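Local coordinates for protein phiAB6 tailspike (Unidentified phage, PDB 5JS4) that probably recognises and fragments the exopolysaccharide of Acinetobacter baumannii as a trimeric beta-helical phage tailspike, at residues I678-G683 with E690-K695; N625-V630 with Y637-V642. All coordinates share one frame; numbering follows the deposited sequence.

Contact 1: residues I678-G683 with E690-K695; sequences IETYAG and EAAGFK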
# COMPACT_ATOMS: atom_id res chain seq x y z
N ILE A 678 30.94 33.14 -43.86
CA ILE A 678 32.02 33.72 -43.05
C ILE A 678 32.69 32.56 -42.33
O ILE A 678 32.05 31.82 -41.58
CB ILE A 678 31.47 34.75 -42.03
CG1 ILE A 678 30.75 35.89 -42.76
CG2 ILE A 678 32.61 35.31 -41.18
CD1 ILE A 678 29.96 36.81 -41.85
N GLU A 679 33.99 32.40 -42.55
CA GLU A 679 34.73 31.28 -41.98
C GLU A 679 35.19 31.57 -40.55
O GLU A 679 35.31 32.72 -40.15
CB GLU A 679 35.93 30.94 -42.87
CG GLU A 679 35.49 30.49 -44.26
CD GLU A 679 36.58 29.79 -45.05
OE1 GLU A 679 37.66 30.40 -45.25
OE2 GLU A 679 36.35 28.63 -45.47
N THR A 680 35.41 30.50 -39.78
CA THR A 680 35.97 30.61 -38.43
C THR A 680 37.49 30.67 -38.46
O THR A 680 38.12 31.31 -37.62
CB THR A 680 35.57 29.41 -37.57
OG1 THR A 680 35.79 28.20 -38.30
CG2 THR A 680 34.10 29.50 -37.16
N TYR A 681 38.07 29.95 -39.42
CA TYR A 681 39.50 29.98 -39.73
C TYR A 681 39.62 29.74 -41.24
O TYR A 681 38.69 29.24 -41.86
CB TYR A 681 40.28 28.92 -38.94
CG TYR A 681 39.74 27.51 -39.08
CD1 TYR A 681 40.12 26.70 -40.15
CD2 TYR A 681 38.85 26.99 -38.15
CE1 TYR A 681 39.62 25.41 -40.28
CE2 TYR A 681 38.34 25.71 -38.28
CZ TYR A 681 38.73 24.92 -39.34
OH TYR A 681 38.23 23.65 -39.47
N ALA A 682 40.77 30.08 -41.81
CA ALA A 682 40.97 29.96 -43.26
C ALA A 682 40.69 28.54 -43.75
O ALA A 682 41.36 27.60 -43.33
CB ALA A 682 42.38 30.38 -43.63
N GLY A 683 39.70 28.40 -44.63
CA GLY A 683 39.32 27.11 -45.19
C GLY A 683 38.29 26.31 -44.40
O GLY A 683 37.91 25.22 -44.81
N GLU A 690 32.46 24.31 -41.85
CA GLU A 690 32.29 25.05 -40.61
C GLU A 690 32.29 26.54 -40.91
O GLU A 690 33.15 27.04 -41.64
CB GLU A 690 33.40 24.71 -39.61
CG GLU A 690 33.30 25.54 -38.34
CD GLU A 690 34.30 25.14 -37.30
OE1 GLU A 690 34.24 23.98 -36.83
OE2 GLU A 690 35.15 25.98 -36.93
N ALA A 691 31.31 27.26 -40.36
CA ALA A 691 31.22 28.70 -40.56
C ALA A 691 30.90 29.41 -39.25
O ALA A 691 30.28 28.84 -38.35
CB ALA A 691 30.17 29.03 -41.61
N ALA A 692 31.35 30.66 -39.17
CA ALA A 692 30.99 31.55 -38.08
C ALA A 692 29.62 32.17 -38.33
O ALA A 692 28.88 32.46 -37.39
CB ALA A 692 32.03 32.65 -37.94
N GLY A 693 29.31 32.37 -39.60
CA GLY A 693 28.08 33.03 -40.01
C GLY A 693 28.05 33.14 -41.52
O GLY A 693 28.69 32.35 -42.22
N PHE A 694 27.31 34.12 -42.03
CA PHE A 694 27.23 34.33 -43.47
C PHE A 694 26.82 35.76 -43.79
O PHE A 694 26.22 36.45 -42.96
CB PHE A 694 26.27 33.31 -44.13
CG PHE A 694 24.86 33.33 -43.59
CD1 PHE A 694 24.53 32.59 -42.46
CD2 PHE A 694 23.86 34.03 -44.24
CE1 PHE A 694 23.23 32.59 -41.98
CE2 PHE A 694 22.56 34.03 -43.76
CZ PHE A 694 22.24 33.31 -42.62
N LYS A 695 27.19 36.19 -45.00
CA LYS A 695 26.80 37.48 -45.53
C LYS A 695 25.62 37.31 -46.47
O LYS A 695 25.52 36.30 -47.17
CB LYS A 695 27.95 38.13 -46.30
CG LYS A 695 29.16 38.47 -45.44
CD LYS A 695 30.15 39.31 -46.22
CE LYS A 695 31.41 39.61 -45.41
NZ LYS A 695 32.37 40.45 -46.17
O HOH W 1 36.62 22.71 -37.55
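Ile678 pairs antiparallel with strand 690-699 through a classic beta bulge: Ala692 and Gly693 both face it, Ile678 N gives a nearly straight bond to Gly693 O (2.9 Å, 170°), and Ile678 O takes Ala692 N at 2.8 Å plus a weak bond from Gly693 N. From that pairing, the Ile678 side chain runs along the backbone of the partner strand, its CD1 lying 3.8 Å from Phe694 N and its flank touching the CG methylene of Lys695, whose amine reaches on to Glu632. Thr680 follows beyond the bulge. Its CG2 packs 3.8 Å from Ala692 CB, while OG1, set between backbone N and carbonyl carbon (chi1 47°), donates to the anti lone pair of Glu690 OE2 over 2.7 Å. The extended Glu690 crosses both Thr680 and Tyr681 at about a right angle, and its carboxylate plane stands 78° from the Tyr681 ring. A water in the plane of that ring links Tyr681 OH to Glu690 OE1. Each carboxylate oxygen of Glu690 thus has its own partner, one direct and one through water, which would limit rotation of the carboxylate and ties the turn leading into helix 684-688 to the strand that leaves it.

Contact 2: residues N625-V630 with Y637-V642; sequences NGWKIV and YRVERV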
# COMPACT_ATOMS: atom_id res chain seq x y z
N ASN A 625 20.56 33.82 -30.20
CA ASN A 625 21.51 32.78 -29.83
C ASN A 625 22.96 33.17 -30.06
O ASN A 625 23.81 32.31 -30.29
CB ASN A 625 21.18 31.49 -30.61
CG ASN A 625 21.59 30.23 -29.87
OD1 ASN A 625 21.92 30.26 -28.69
ND2 ASN A 625 21.54 29.10 -30.58
N GLY A 626 23.25 34.47 -30.01
CA GLY A 626 24.60 34.97 -30.24
C GLY A 626 24.90 35.44 -31.65
O GLY A 626 26.03 35.82 -31.95
N TRP A 627 23.90 35.41 -32.53
CA TRP A 627 24.00 35.98 -33.87
C TRP A 627 23.13 37.23 -34.00
O TRP A 627 22.03 37.29 -33.46
CB TRP A 627 23.58 34.96 -34.94
CG TRP A 627 24.64 33.96 -35.26
CD1 TRP A 627 25.61 34.07 -36.22
CD2 TRP A 627 24.86 32.71 -34.61
NE1 TRP A 627 26.41 32.95 -36.21
CE2 TRP A 627 25.98 32.11 -35.22
CE3 TRP A 627 24.23 32.03 -33.56
CZ2 TRP A 627 26.48 30.86 -34.83
CZ3 TRP A 627 24.72 30.80 -33.16
CH2 TRP A 627 25.84 30.23 -33.80
N LYS A 628 23.64 38.22 -34.73
CA LYS A 628 22.88 39.42 -35.10
C LYS A 628 23.18 39.75 -36.55
O LYS A 628 24.14 39.24 -37.13
CB LYS A 628 23.23 40.61 -34.20
CG LYS A 628 24.66 41.11 -34.33
CD LYS A 628 24.85 42.38 -33.52
CE LYS A 628 26.28 42.88 -33.62
NZ LYS A 628 26.45 44.15 -32.87
N ILE A 629 22.36 40.61 -37.14
CA ILE A 629 22.57 41.05 -38.51
C ILE A 629 22.96 42.51 -38.50
O ILE A 629 22.26 43.34 -37.91
CB ILE A 629 21.31 40.87 -39.39
CG1 ILE A 629 20.78 39.44 -39.27
CG2 ILE A 629 21.65 41.23 -40.84
CD1 ILE A 629 19.55 39.15 -40.10
N VAL A 630 24.08 42.82 -39.15
CA VAL A 630 24.55 44.20 -39.26
C VAL A 630 24.84 44.54 -40.71
O VAL A 630 25.21 43.67 -41.51
CB VAL A 630 25.81 44.46 -38.41
CG1 VAL A 630 25.51 44.23 -36.94
CG2 VAL A 630 26.97 43.60 -38.86
N TYR A 637 25.25 42.57 -45.89
CA TYR A 637 24.89 42.38 -44.49
C TYR A 637 25.61 41.17 -43.93
O TYR A 637 25.76 40.18 -44.63
CB TYR A 637 23.37 42.21 -44.37
CG TYR A 637 22.68 43.48 -44.79
CD1 TYR A 637 22.52 43.80 -46.13
CD2 TYR A 637 22.26 44.40 -43.84
CE1 TYR A 637 21.93 44.99 -46.52
CE2 TYR A 637 21.67 45.59 -44.22
CZ TYR A 637 21.52 45.89 -45.56
OH TYR A 637 20.94 47.07 -45.94
N ARG A 638 26.07 41.26 -42.69
CA ARG A 638 26.69 40.12 -42.02
C ARG A 638 25.73 39.56 -40.98
O ARG A 638 25.27 40.28 -40.10
CB ARG A 638 27.98 40.53 -41.30
CG ARG A 638 29.09 41.02 -42.21
CD ARG A 638 30.43 41.02 -41.47
NE ARG A 638 30.40 41.88 -40.29
CZ ARG A 638 30.71 43.18 -40.28
NH1 ARG A 638 31.09 43.81 -41.39
NH2 ARG A 638 30.65 43.86 -39.14
N VAL A 639 25.43 38.27 -41.11
CA VAL A 639 24.80 37.49 -40.05
C VAL A 639 25.98 36.94 -39.26
O VAL A 639 26.59 35.94 -39.64
CB VAL A 639 23.90 36.37 -40.62
CG1 VAL A 639 23.21 35.62 -39.49
CG2 VAL A 639 22.88 36.93 -41.59
N GLU A 640 26.31 37.63 -38.17
CA GLU A 640 27.60 37.46 -37.50
C GLU A 640 27.48 37.13 -36.03
O GLU A 640 26.48 37.45 -35.38
CB GLU A 640 28.44 38.73 -37.66
CG GLU A 640 27.81 39.97 -37.03
CD GLU A 640 28.75 41.15 -36.98
OE1 GLU A 640 29.66 41.25 -37.83
OE2 GLU A 640 28.56 42.00 -36.08
N ARG A 641 28.53 36.53 -35.50
CA ARG A 641 28.63 36.21 -34.09
C ARG A 641 29.00 37.45 -33.29
O ARG A 641 29.90 38.21 -33.69
CB ARG A 641 29.69 35.14 -33.85
CG ARG A 641 29.43 33.86 -34.61
CD ARG A 641 30.34 32.73 -34.17
NE ARG A 641 31.75 33.00 -34.45
CZ ARG A 641 32.74 32.14 -34.21
NH1 ARG A 641 32.49 30.96 -33.67
NH2 ARG A 641 33.99 32.48 -34.51
N VAL A 642 28.32 37.66 -32.18
CA VAL A 642 28.69 38.72 -31.25
C VAL A 642 29.81 38.24 -30.33
O VAL A 642 30.10 37.04 -30.25
CB VAL A 642 27.49 39.23 -30.44
CG1 VAL A 642 26.36 39.66 -31.36
CG2 VAL A 642 27.01 38.17 -29.45
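The Trp627 indole has Arg641 CA over one face and Val639 O at its edge, near the ring plane, while Arg641 CG approaches NE1 at 3.5 Å; in this antiparallel beta hairpin the two side chains run alongside each other in one direction. The indole NE1 is bonded to Ala692 O of strand 690-699, the neighbour of 636-641 in the sheet, and the far end of Arg641 goes to Ser647 O. On the opposite face of the sheet, the Arg638 guanidinium has Val630 CG2 of the facing strand over one face, 3.7 Å from NH2, and at its edge, in plane, OE1 of Glu640, two residues on in its own strand. That edge contact is a salt bridge from NE at 2.6 Å, with Glu632 as a second partner at NH1. The strands are zipped by paired backbone bonds between Lys628 and Glu640 and between Val630 and Arg638, and Val642 N to Gly626 O extends the ladder. With Trp627 and Arg641 lie Ile629 and Val639, where Ile629 CG1 meets Val639 CG2 at 4.0 Å and strands 602-615 and 708-715 pack against Ile629. On the partly exposed Arg638 face, Lys628, its CG between backbone N and carbonyl carbon (chi1 65°) and the rest straight, lays its methylenes against Val642 CG1 and brings CE to 3.5 Å from Glu640 OE2, although NZ stays 4.4 Å from that oxygen, too far for a salt bridge.

Overall arrangement
Along the chain, contact 2 comes first: strand 627-633 turns into strand 636-641, and the short loop between them is closed before contact 1 opens. Contact 1 then closes a second local loop, the one holding helix 684-688, between the end of strand 672-678 and the start of strand 690-699. The two loops are in series, neither enclosing nor crossing the other, yet their centres lie about 12 Å apart, because strands 636-641 and 690-699 are antiparallel neighbours in one sheet. Phe694 O to Val639 N joins them at 2.7 Å, probably a hydrogen bond. Hairpin and helix-bearing loop thus meet in the C-terminal part of the tailspike, far from the chain's centre.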